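Local coordinates for polycomb protein Pcl (Drosophila melanogaster, PDB 5OQD), which acts as a Polycomb group repressor in the Esc/E(z) histone H3 methyltransferase complex, here seen as its second PHD finger and winged-helix domain, at residues F52-Q55 and C56-N59; V72-T76 and V77-G81. All blocks are in the same frame, centred on the assembly; numbering follows the deposited sequence.

Contact 1: residues F52-Q55 and C56-N59. With ZN (zinc ion), chain K.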
loop_
_atom_site.group_PDB
_atom_site.type_symbol
_atom_site.label_atom_id
_atom_site.label_comp_id
_atom_site.label_asym_id
_atom_site.label_seq_id
_atom_site.Cartn_x
_atom_site.Cartn_y
_atom_site.Cartn_z
ATOM N N PHE B 52 4.753 15.234 -0.493
ATOM C CA PHE B 52 4.721 15.758 -1.854
ATOM C C PHE B 52 3.536 15.209 -2.642
ATOM O O PHE B 52 3.191 14.035 -2.513
ATOM C CB PHE B 52 6.019 15.413 -2.593
ATOM C CG PHE B 52 7.255 16.014 -1.983
ATOM C CD1 PHE B 52 7.860 15.433 -0.881
ATOM C CD2 PHE B 52 7.825 17.151 -2.529
ATOM C CE1 PHE B 52 8.999 15.980 -0.326
ATOM C CE2 PHE B 52 8.966 17.705 -1.979
ATOM C CZ PHE B 52 9.555 17.120 -0.875
ATOM N N HIS B 53 2.915 16.057 -3.456
ATOM C CA HIS B 53 1.958 15.571 -4.441
ATOM C C HIS B 53 2.734 14.846 -5.531
ATOM O O HIS B 53 3.824 15.277 -5.904
ATOM C CB HIS B 53 1.135 16.711 -5.046
ATOM C CG HIS B 53 0.319 17.475 -4.049
ATOM N ND1 HIS B 53 0.516 18.816 -3.798
ATOM C CD2 HIS B 53 -0.704 17.089 -3.250
ATOM C CE1 HIS B 53 -0.346 19.221 -2.883
ATOM N NE2 HIS B 53 -1.097 18.192 -2.534
ATOM N N THR B 54 2.188 13.754 -6.042
ATOM C CA THR B 54 2.875 13.006 -7.082
ATOM C C THR B 54 3.033 13.877 -8.309
ATOM O O THR B 54 4.063 13.851 -8.969
ATOM C CB THR B 54 2.135 11.718 -7.467
ATOM O OG1 THR B 54 0.726 11.924 -7.366
ATOM C CG2 THR B 54 2.535 10.600 -6.558
ATOM N N GLN B 55 2.001 14.649 -8.611
ATOM C CA GLN B 55 2.055 15.570 -9.728
ATOM C C GLN B 55 3.146 16.593 -9.481
ATOM O O GLN B 55 3.860 16.973 -10.396
ATOM C CB GLN B 55 0.716 16.268 -9.912
ATOM C CG GLN B 55 -0.408 15.334 -10.304
ATOM C CD GLN B 55 -1.046 14.681 -9.104
ATOM O OE1 GLN B 55 -0.646 14.928 -7.971
ATOM N NE2 GLN B 55 -2.042 13.844 -9.342
ATOM N N CYS B 56 3.270 17.038 -8.239
ATOM C CA CYS B 56 4.277 18.034 -7.890
ATOM C C CYS B 56 5.672 17.416 -7.876
ATOM O O CYS B 56 6.660 18.088 -7.583
ATOM C CB CYS B 56 3.964 18.662 -6.533
ATOM S SG CYS B 56 2.456 19.650 -6.505
ATOM N N MET B 57 5.742 16.128 -8.191
ATOM C CA MET B 57 7.014 15.428 -8.319
ATOM C C MET B 57 7.491 15.463 -9.766
ATOM O O MET B 57 6.730 15.820 -10.666
ATOM C CB MET B 57 6.885 13.978 -7.841
ATOM C CG MET B 57 6.677 13.826 -6.342
ATOM S SD MET B 57 6.220 12.147 -5.874
ATOM C CE MET B 57 7.497 11.205 -6.707
ATOM N N GLN B 58 8.748 15.095 -9.987
ATOM C CA GLN B 58 9.300 15.069 -11.335
ATOM C C GLN B 58 9.173 13.686 -11.967
ATOM O O GLN B 58 9.809 12.731 -11.522
ATOM C CB GLN B 58 10.765 15.511 -11.324
ATOM C CG GLN B 58 10.959 16.980 -10.995
ATOM C CD GLN B 58 12.339 17.487 -11.364
ATOM O OE1 GLN B 58 13.285 16.710 -11.502
ATOM N NE2 GLN B 58 12.460 18.798 -11.536
ATOM N N ASN B 59 8.375 13.602 -13.019
ATOM C CA ASN B 59 8.156 12.349 -13.722
ATOM C C ASN B 59 7.555 11.220 -12.898
ATOM O O ASN B 59 7.918 10.064 -13.073
ATOM C CB ASN B 59 9.472 11.873 -14.337
HETATM ZN ZN ZN K . 2.295 19.724 -4.242
#

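Contact 2: residues V72-T76 and V77-G81. With ZN (zinc ion), chain L.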
loop_
_atom_site.group_PDB
_atom_site.type_symbol
_atom_site.label_atom_id
_atom_site.label_comp_id
_atom_site.label_asym_id
_atom_site.label_seq_id
_atom_site.Cartn_x
_atom_site.Cartn_y
_atom_site.Cartn_z
ATOM N N VAL B 72 9.559 3.979 -1.946
ATOM C CA VAL B 72 10.612 4.694 -1.239
ATOM C C VAL B 72 10.952 5.942 -2.038
ATOM O O VAL B 72 11.419 5.854 -3.173
ATOM C CB VAL B 72 11.875 3.840 -1.041
ATOM C CG1 VAL B 72 13.000 4.685 -0.459
ATOM C CG2 VAL B 72 11.581 2.651 -0.145
ATOM N N PHE B 73 10.707 7.107 -1.449
ATOM C CA PHE B 73 10.864 8.361 -2.174
ATOM C C PHE B 73 11.884 9.298 -1.539
ATOM O O PHE B 73 11.943 9.447 -0.319
ATOM C CB PHE B 73 9.514 9.071 -2.293
ATOM C CG PHE B 73 9.611 10.466 -2.840
ATOM C CD1 PHE B 73 10.088 10.691 -4.121
ATOM C CD2 PHE B 73 9.224 11.552 -2.075
ATOM C CE1 PHE B 73 10.181 11.972 -4.623
ATOM C CE2 PHE B 73 9.312 12.836 -2.575
ATOM C CZ PHE B 73 9.790 13.047 -3.851
ATOM N N CYS B 74 12.689 9.925 -2.389
ATOM C CA CYS B 74 13.622 10.956 -1.962
ATOM C C CYS B 74 13.580 12.104 -2.963
ATOM O O CYS B 74 13.809 11.904 -4.155
ATOM C CB CYS B 74 15.039 10.396 -1.835
ATOM S SG CYS B 74 16.191 11.465 -0.944
ATOM N N CYS B 75 13.277 13.304 -2.477
ATOM C CA CYS B 75 13.080 14.458 -3.351
ATOM C C CYS B 75 14.390 14.967 -3.947
ATOM O O CYS B 75 15.473 14.495 -3.598
ATOM C CB CYS B 75 12.381 15.591 -2.593
ATOM S SG CYS B 75 13.394 16.381 -1.318
ATOM N N THR B 76 14.276 15.938 -4.849
ATOM C CA THR B 76 15.435 16.510 -5.525
ATOM C C THR B 76 16.321 17.309 -4.573
ATOM O O THR B 76 17.529 17.423 -4.786
ATOM C CB THR B 76 15.007 17.419 -6.692
ATOM O OG1 THR B 76 13.990 18.323 -6.246
ATOM C CG2 THR B 76 14.460 16.587 -7.840
ATOM N N VAL B 77 15.720 17.854 -3.521
ATOM C CA VAL B 77 16.468 18.634 -2.541
ATOM C C VAL B 77 17.412 17.747 -1.738
ATOM O O VAL B 77 18.579 18.081 -1.533
ATOM C CB VAL B 77 15.527 19.375 -1.571
ATOM C CG1 VAL B 77 16.323 20.290 -0.652
ATOM C CG2 VAL B 77 14.488 20.171 -2.350
ATOM N N CYS B 78 16.901 16.605 -1.294
ATOM C CA CYS B 78 17.658 15.706 -0.431
ATOM C C CYS B 78 18.571 14.767 -1.213
ATOM O O CYS B 78 19.491 14.179 -0.647
ATOM C CB CYS B 78 16.705 14.886 0.443
ATOM S SG CYS B 78 15.666 15.861 1.551
ATOM N N ASN B 79 18.318 14.628 -2.511
ATOM C CA ASN B 79 19.070 13.681 -3.327
ATOM C C ASN B 79 19.855 14.350 -4.454
ATOM O O ASN B 79 19.900 13.847 -5.577
ATOM C CB ASN B 79 18.126 12.623 -3.902
ATOM C CG ASN B 79 18.865 11.392 -4.403
ATOM O OD1 ASN B 79 19.825 10.934 -3.783
ATOM N ND2 ASN B 79 18.426 10.859 -5.536
ATOM N N ASN B 80 20.464 15.492 -4.142
ATOM C CA ASN B 80 21.357 16.193 -5.063
ATOM C C ASN B 80 20.746 16.493 -6.432
ATOM O O ASN B 80 21.423 16.383 -7.455
ATOM C CB ASN B 80 22.648 15.391 -5.246
ATOM C CG ASN B 80 23.345 15.102 -3.931
ATOM O OD1 ASN B 80 23.127 14.057 -3.317
ATOM N ND2 ASN B 80 24.189 16.029 -3.491
ATOM N N GLY B 81 19.471 16.868 -6.449
ATOM C CA GLY B 81 18.815 17.264 -7.684
ATOM C C GLY B 81 18.227 16.117 -8.486
ATOM O O GLY B 81 17.600 16.336 -9.522
HETATM ZN ZN ZN L . 13.540 15.619 0.777
#

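Contact 1: residues F52-Q55 and C56-N59
One of the two zinc sites of the second PHD finger takes half of its ligands from the turn in which His53 and Cys56 share the metal. ND1 of His53 binds the zinc ion at 2.0 Å and SG of Cys56 at 2.3 Å; Cys30 and Cys32 complete this site of three cysteines and one histidine. Both side chains lie beside their own backbone N (chi1 -61° and -66°), which aims imidazole and thiolate at a common point, and SG stands at the edge of the ring, near its plane. The far nitrogen, NE2, is hydrogen-bonded to the carbonyl of Pro35, which fixes the ring's rotation and leaves ND1 for the metal. A type I turn from Thr54 to Met57 folds the chain back so that Cys56 comes round beside His53, closed by the hydrogen bond from Met57 N to Thr54 O, 2.9 Å. The long, flexible Met57 side chain suits the buried side of the turn away from the zinc, where CG rests against CB of Phe52. Cut back to an alanine, the residue would probably leave a gap against CB of Phe52 and CG2 of Thr54. An extended chi2 (169°) carries SD of Met57 to 4.1 Å from CG2 of Thr54.

Contact 2: residues V72-T76 and V77-G81
Cys75 and Cys78 grip one zinc ion as the chain leaves strand 71-74, SG of Cys75 at 2.2 Å and SG of Cys78 at 2.3 Å; Cys45 and Cys48 supply the other two sulfurs. The buried, tightly packed part is this metal side. SG of Cys75 sits between its own backbone N and carbonyl carbon (chi1 70°), where it also accepts a hydrogen bond from Cys78 N at 3.5 Å; such an N-H...S bond probably eases the negative charge of the thiolate. Cys74 is not a ligand: its sulfur, anti to the backbone N, packs against CB of both Cys78 and Asn79, 3.7 Å from each, a small apolar filler in a buried place. Asn79 N makes a weak hydrogen bond to Cys75 O, while its side-chain ND2 is hydrogen-bonded to the carbonyl oxygen of Ile82. On the exposed side the contact thins to a backbone bond and one methyl. There Gly81 N is hydrogen-bonded to Thr76 O at 2.6 Å, and CG2 of Thr76 merely lies alongside Gly81 O at 3.6 Å. Glycine suits that corner because its positive phi would jam a CB against the preceding carbonyl oxygen. A CxxC knuckle of this kind, paired with a second CxxC, builds the four-cysteine zinc site of a PHD finger.

Contact 1 precedes contact 2 along the chain, and their centres lie 12 Å apart in the same PHD finger. Each starts at the end of a strand, 51-53 for the first and 71-74 for the second, but these strands belong to different two-stranded antiparallel sheets, paired with 42-44 and 84-87. Between the two zinc sites Phe52 and Phe73 meet edge-to-face, CD1 of Phe52 lying 3.4 Å from CE2 of Phe73; CZ of Phe52 packs on CB of the zinc ligand Cys75, and CE of Met57 lies 3.5 Å from CE1 of Phe73. The ligand pairs alternate along the sequence, the cross-brace topology of PHD fingers, so two metals and a shared hydrophobic centre hold this small domain together.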